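Nitroreductase family protein (Sphingopyxis sp., PDB 7DP1) catalyses the NADPH-dependent reduction of nitro groups with FMN as cofactor, acting in the breakdown of dinitroaniline herbicides. Local coordinates at the interface of chains A and B. Coordinates in Å, arbitrary orientation; residue numbers count along the deposited sequence, not the author numbering. Chains: chain A/B, Nitroreductase family protein.

Contact 1: the interface of chains A and B. Residues chain A 50, 52, 143, 145-146, 149-150; chain B 87, 89, 91-92, 96.
The indole of B:Trp96 meets chain A with one face and one edge. Over the face of its six-membered ring stands the terminal methyl of A:Met146, CE 3.4 Å from the centroid, almost centred over that ring and so displaced from the middle of the indole, a CH-pi contact made tip to tip. At the ring's edge, in its plane, lies the backbone carbonyl oxygen of A:Leu50, 3.7 Å from CZ3 of B:Trp96. The same leucine sends CD2 to the carbonyl of B:Trp96 and points CD1 at CD1 of B:Leu92, 4.0 Å away. A:Ile145 holds CG1 in the crowded position between backbone N and carbonyl carbon (chi1 68°), and its CD1 reaches the backbone O of B:Gly91 at 3.7 Å. B:Pro89 wedges between A:Ile145 and A:Gln150: its CB touches the A:Ile145 carbonyl oxygen, while its CG lies 3.7 Å from the amide carbon CD of A:Gln150, the side chains crossing obliquely. That amide is held by a hydrogen bond from NE2 of A:Gln150 to the backbone O of B:Ile87 (3.1 Å), nearly straight, almost along the C=O axis and in the amide plane. Replacing A:Gln150 by an alanine removes this bond and the amide surface against B:Pro89, and would probably leave the loop of B:Ile87 and B:Pro89 less firmly held. In the second shell, the N-H of A:Ile145 bonds to OG of A:Ser143 (3.2 Å), which probably steadies the turn after strand 136-143. The patch clamps a loop and a helix start onto the twin subunit, helping hold the dimer together.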
loop_
_atom_site.group_PDB
_atom_site.type_symbol
_atom_site.label_atom_id
_atom_site.label_comp_id
_atom_site.label_asym_id
_atom_site.label_seq_id
_atom_site.Cartn_x
_atom_site.Cartn_y
_atom_site.Cartn_z
ATOM N N LEU A 50 3.889 2.942 13.069
ATOM C CA LEU A 50 2.754 2.314 13.758
ATOM C C LEU A 50 2.551 0.848 13.386
ATOM O O LEU A 50 2.055 0.090 14.207
ATOM C CB LEU A 50 1.459 3.073 13.509
ATOM C CG LEU A 50 1.260 4.381 14.273
ATOM C CD1 LEU A 50 -0.171 4.859 14.074
ATOM C CD2 LEU A 50 1.575 4.228 15.751
ATOM N N PRO A 52 0.265 -0.682 11.413
ATOM C CA PRO A 52 -1.135 -0.900 11.817
ATOM C C PRO A 52 -1.765 -2.203 11.297
ATOM O O PRO A 52 -2.871 -2.532 11.732
ATOM C CB PRO A 52 -1.850 0.333 11.247
ATOM C CG PRO A 52 -1.029 0.677 9.993
ATOM C CD PRO A 52 0.403 0.332 10.349
ATOM N N SER A 143 -7.436 -2.047 13.638
ATOM C CA SER A 143 -8.335 -1.372 14.557
ATOM C C SER A 143 -9.160 -0.329 13.822
ATOM O O SER A 143 -8.663 0.302 12.893
ATOM C CB SER A 143 -7.561 -0.703 15.688
ATOM O OG SER A 143 -8.430 0.139 16.423
ATOM N N ILE A 145 -9.855 2.499 14.838
ATOM C CA ILE A 145 -9.327 3.843 15.064
ATOM C C ILE A 145 -8.487 4.287 13.864
ATOM O O ILE A 145 -8.294 5.476 13.634
ATOM C CB ILE A 145 -8.460 3.945 16.352
ATOM C CG1 ILE A 145 -7.156 3.153 16.188
ATOM C CG2 ILE A 145 -9.240 3.502 17.594
ATOM C CD1 ILE A 145 -6.043 3.624 17.115
ATOM N N MET A 146 -7.998 3.329 13.088
ATOM C CA MET A 146 -7.080 3.654 11.992
ATOM C C MET A 146 -7.743 4.516 10.902
ATOM O O MET A 146 -8.913 4.353 10.590
ATOM C CB MET A 146 -6.536 2.365 11.392
ATOM C CG MET A 146 -5.702 1.529 12.367
ATOM S SD MET A 146 -4.439 2.467 13.246
ATOM C CE MET A 146 -3.857 1.247 14.428
ATOM N N PRO A 149 -4.586 7.303 6.033
ATOM C CA PRO A 149 -3.144 7.050 5.928
ATOM C C PRO A 149 -2.721 5.691 6.516
ATOM O O PRO A 149 -1.719 5.128 6.078
ATOM C CB PRO A 149 -2.528 8.179 6.754
ATOM C CG PRO A 149 -3.587 8.508 7.771
ATOM C CD PRO A 149 -4.876 8.393 6.989
ATOM N N GLN A 150 -3.417 5.202 7.544
ATOM C CA GLN A 150 -3.047 3.892 8.064
ATOM C C GLN A 150 -3.466 2.801 7.077
ATOM O O GLN A 150 -2.830 1.758 6.975
ATOM C CB GLN A 150 -3.646 3.644 9.441
ATOM C CG GLN A 150 -2.905 4.363 10.555
ATOM C CD GLN A 150 -3.231 5.832 10.612
ATOM O OE1 GLN A 150 -4.390 6.219 10.508
ATOM N NE2 GLN A 150 -2.214 6.660 10.802
ATOM N N ILE B 87 -3.547 12.857 10.345
ATOM C CA ILE B 87 -2.372 12.012 10.162
ATOM C C ILE B 87 -2.276 10.988 11.296
ATOM O O ILE B 87 -2.242 9.777 11.043
ATOM C CB ILE B 87 -1.099 12.841 10.061
ATOM C CG1 ILE B 87 -1.199 13.764 8.842
ATOM C CG2 ILE B 87 0.122 11.941 9.912
ATOM C CD1 ILE B 87 0.096 14.466 8.530
ATOM N N PRO B 89 -4.193 9.044 14.176
ATOM C CA PRO B 89 -5.603 8.758 14.443
ATOM C C PRO B 89 -6.063 9.476 15.687
ATOM O O PRO B 89 -5.329 9.495 16.672
ATOM C CB PRO B 89 -5.635 7.240 14.642
ATOM C CG PRO B 89 -4.381 6.732 13.977
ATOM C CD PRO B 89 -3.363 7.826 14.145
ATOM N N GLY B 91 -7.727 9.335 18.893
ATOM C CA GLY B 91 -7.927 8.165 19.721
ATOM C C GLY B 91 -6.820 7.141 19.588
ATOM O O GLY B 91 -7.025 5.961 19.862
ATOM N N LEU B 92 -5.645 7.599 19.168
ATOM C CA LEU B 92 -4.438 6.787 19.245
ATOM C C LEU B 92 -4.230 6.412 20.708
ATOM O O LEU B 92 -4.248 7.296 21.568
ATOM C CB LEU B 92 -3.220 7.543 18.726
ATOM C CG LEU B 92 -1.923 6.743 18.581
ATOM C CD1 LEU B 92 -2.085 5.643 17.533
ATOM C CD2 LEU B 92 -0.787 7.669 18.189
ATOM N N TRP B 96 -0.149 1.815 21.062
ATOM C CA TRP B 96 0.235 2.012 19.662
ATOM C C TRP B 96 1.395 3.001 19.547
ATOM O O TRP B 96 2.336 2.803 18.780
ATOM C CB TRP B 96 -0.939 2.496 18.808
ATOM C CG TRP B 96 -1.973 1.468 18.529
ATOM C CD1 TRP B 96 -3.170 1.299 19.166
ATOM C CD2 TRP B 96 -1.900 0.454 17.524
ATOM N NE1 TRP B 96 -3.852 0.237 18.610
ATOM C CE2 TRP B 96 -3.092 -0.294 17.596
ATOM C CE3 TRP B 96 -0.946 0.117 16.550
ATOM C CZ2 TRP B 96 -3.347 -1.370 16.748
ATOM C CZ3 TRP B 96 -1.203 -0.946 15.714
ATOM C CH2 TRP B 96 -2.393 -1.677 15.815
#

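Contact 2: the interface of chains A and B. Residues chain A 45, 156, 159-160, 163; chain B 15, 156, 159, 162-163.
Two copies of helix 148-167 cross here about the two-fold axis, most tightly at A:Met156 and B:Met156, whose CA atoms are 4.8 Å apart. At this crossing the helices pack through A:Met156 and B:Gln159: CB of the glutamine rests 3.8 Å from CA of the methionine, and the side chains cross obliquely. The twin pair, A:Gln159 against B:Met156, repeats this backbone-close packing. Farther along, the helices splay apart, and A:Leu163 and B:Leu163 bridge the gap tip to tip, CD1 to CD1 at 4.2 Å, a looser touch. Both have CG anti to the carbonyl carbon and an extended chi2, so that CD1 leads toward the partner. CG of B:Gln159 stands anti to its own backbone N (chi1 169°), and a bend at chi2 (72°) then carries the amide toward A:Pro45 and A:Ser160. There CD of A:Pro45 lies 3.4 Å from OE1 of B:Gln159, and CG of the same proline meets the methyl CE of B:Met162 tip to tip, 3.8 Å away.

The polar rim centres on the hydroxyl of A:Ser160. It accepts a hydrogen bond from NE2 of B:Gln159 (2.9 Å), bent to 152° at the hydrogen, with the oxygen near the amide plane. In turn OG of A:Ser160 donates to the backbone O of A:Met156, one helical turn earlier, at 2.9 Å, approaching from above the carbonyl plane. This second bond is likely to fix the hydroxyl's rotation and probably leaves its oxygen turned to receive the amide. CD2 of B:Leu15, from helix 11-17, packs 3.5 Å from OG of A:Ser160 and flanks this bond. The site thus reaches from the helix crossing at A:Met156 and B:Met156 outward to the splayed side at the leucine pair, and A:Pro45 and A:Met156 also line an FMN pocket.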
loop_
_atom_site.group_PDB
_atom_site.type_symbol
_atom_site.label_atom_id
_atom_site.label_comp_id
_atom_site.label_asym_id
_atom_site.label_seq_id
_atom_site.Cartn_x
_atom_site.Cartn_y
_atom_site.Cartn_z
ATOM N N PRO A 45 7.417 0.036 5.614
ATOM C CA PRO A 45 7.331 1.258 6.418
ATOM C C PRO A 45 5.899 1.557 6.788
ATOM O O PRO A 45 4.955 0.989 6.223
ATOM C CB PRO A 45 7.892 2.336 5.478
ATOM C CG PRO A 45 7.420 1.874 4.134
ATOM C CD PRO A 45 7.461 0.333 4.173
ATOM N N MET A 156 1.051 -0.932 1.845
ATOM C CA MET A 156 2.507 -1.053 1.771
ATOM C C MET A 156 2.903 -2.434 2.238
ATOM O O MET A 156 3.705 -3.113 1.592
ATOM C CB MET A 156 3.178 0.031 2.609
ATOM C CG MET A 156 3.001 1.443 2.023
ATOM S SD MET A 156 3.628 2.670 3.184
ATOM C CE MET A 156 2.654 4.086 2.619
ATOM N N GLN A 159 1.468 -5.279 -0.305
ATOM C CA GLN A 159 2.306 -5.412 -1.497
ATOM C C GLN A 159 3.657 -6.056 -1.161
ATOM O O GLN A 159 4.227 -6.782 -1.966
ATOM C CB GLN A 159 2.527 -4.045 -2.168
ATOM C CG GLN A 159 3.513 -4.051 -3.340
ATOM C CD GLN A 159 2.957 -4.730 -4.588
ATOM O OE1 GLN A 159 2.050 -5.590 -4.518
ATOM N NE2 GLN A 159 3.496 -4.356 -5.739
ATOM N N SER A 160 4.194 -5.775 0.019
ATOM C CA SER A 160 5.412 -6.493 0.422
ATOM C C SER A 160 5.172 -8.000 0.420
ATOM O O SER A 160 5.974 -8.781 -0.138
ATOM C CB SER A 160 5.878 -6.026 1.798
ATOM O OG SER A 160 6.196 -4.643 1.750
ATOM N N LEU A 163 4.755 -9.497 -3.217
ATOM C CA LEU A 163 6.032 -9.607 -3.917
ATOM C C LEU A 163 6.910 -10.721 -3.368
ATOM O O LEU A 163 7.541 -11.433 -4.140
ATOM C CB LEU A 163 6.782 -8.283 -3.848
ATOM C CG LEU A 163 6.091 -7.183 -4.658
ATOM C CD1 LEU A 163 6.819 -5.871 -4.497
ATOM C CD2 LEU A 163 6.065 -7.621 -6.113
ATOM N N LEU B 15 13.680 -5.151 0.332
ATOM C CA LEU B 15 12.824 -4.929 1.497
ATOM C C LEU B 15 13.667 -4.701 2.735
ATOM O O LEU B 15 13.415 -3.780 3.495
ATOM C CB LEU B 15 11.897 -6.109 1.707
ATOM C CG LEU B 15 10.494 -5.882 1.151
ATOM C CD1 LEU B 15 9.796 -7.207 0.981
ATOM C CD2 LEU B 15 9.689 -4.945 2.059
ATOM N N MET B 156 0.283 0.490 -1.905
ATOM C CA MET B 156 0.888 -0.572 -2.710
ATOM C C MET B 156 1.840 -0.009 -3.770
ATOM O O MET B 156 2.965 -0.485 -3.939
ATOM C CB MET B 156 -0.218 -1.402 -3.375
ATOM C CG MET B 156 -1.017 -2.197 -2.350
ATOM S SD MET B 156 -2.454 -3.014 -3.076
ATOM C CE MET B 156 -3.479 -3.209 -1.621
ATOM N N GLN B 159 5.007 1.770 -1.907
ATOM C CA GLN B 159 5.999 0.792 -1.487
ATOM C C GLN B 159 6.674 0.139 -2.711
ATOM O O GLN B 159 7.861 -0.165 -2.686
ATOM C CB GLN B 159 5.340 -0.266 -0.572
ATOM C CG GLN B 159 6.204 -1.489 -0.281
ATOM C CD GLN B 159 7.374 -1.195 0.672
ATOM O OE1 GLN B 159 7.836 -0.044 0.795
ATOM N NE2 GLN B 159 7.853 -2.240 1.359
ATOM N N MET B 162 9.317 2.708 -3.611
ATOM C CA MET B 162 10.361 2.727 -2.617
ATOM C C MET B 162 11.313 1.550 -2.756
ATOM O O MET B 162 12.515 1.718 -2.610
ATOM C CB MET B 162 9.744 2.765 -1.206
ATOM C CG MET B 162 9.175 4.141 -0.870
ATOM S SD MET B 162 8.618 4.322 0.840
ATOM C CE MET B 162 7.003 3.567 0.779
ATOM N N LEU B 163 10.785 0.366 -3.051
ATOM C CA LEU B 163 11.647 -0.799 -3.260
ATOM C C LEU B 163 12.451 -0.719 -4.541
ATOM O O LEU B 163 13.612 -1.127 -4.577
ATOM C CB LEU B 163 10.817 -2.081 -3.263
ATOM C CG LEU B 163 10.147 -2.380 -1.920
ATOM C CD1 LEU B 163 9.322 -3.678 -2.015
ATOM C CD2 LEU B 163 11.169 -2.432 -0.784
#

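About 19 Å separates the centres of contact 1 and contact 2, and helix 148-167 of chain A runs through both: its first turn serves contact 1, its middle and later turns contact 2. Chain B answers with different parts, a loop and the start of a helix in contact 1, helices 11-17 and 148-167 in contact 2. Both recur with the chains exchanged, but contact 2 lies across the two-fold axis, where A:Leu163 meets its own copy, while contact 1 lies off it. One helix thereby ties the dimer's centre to its flank, and because contact 2 includes FMN-pocket residues, pairing of the subunits is likely to help shape the cofactor sites.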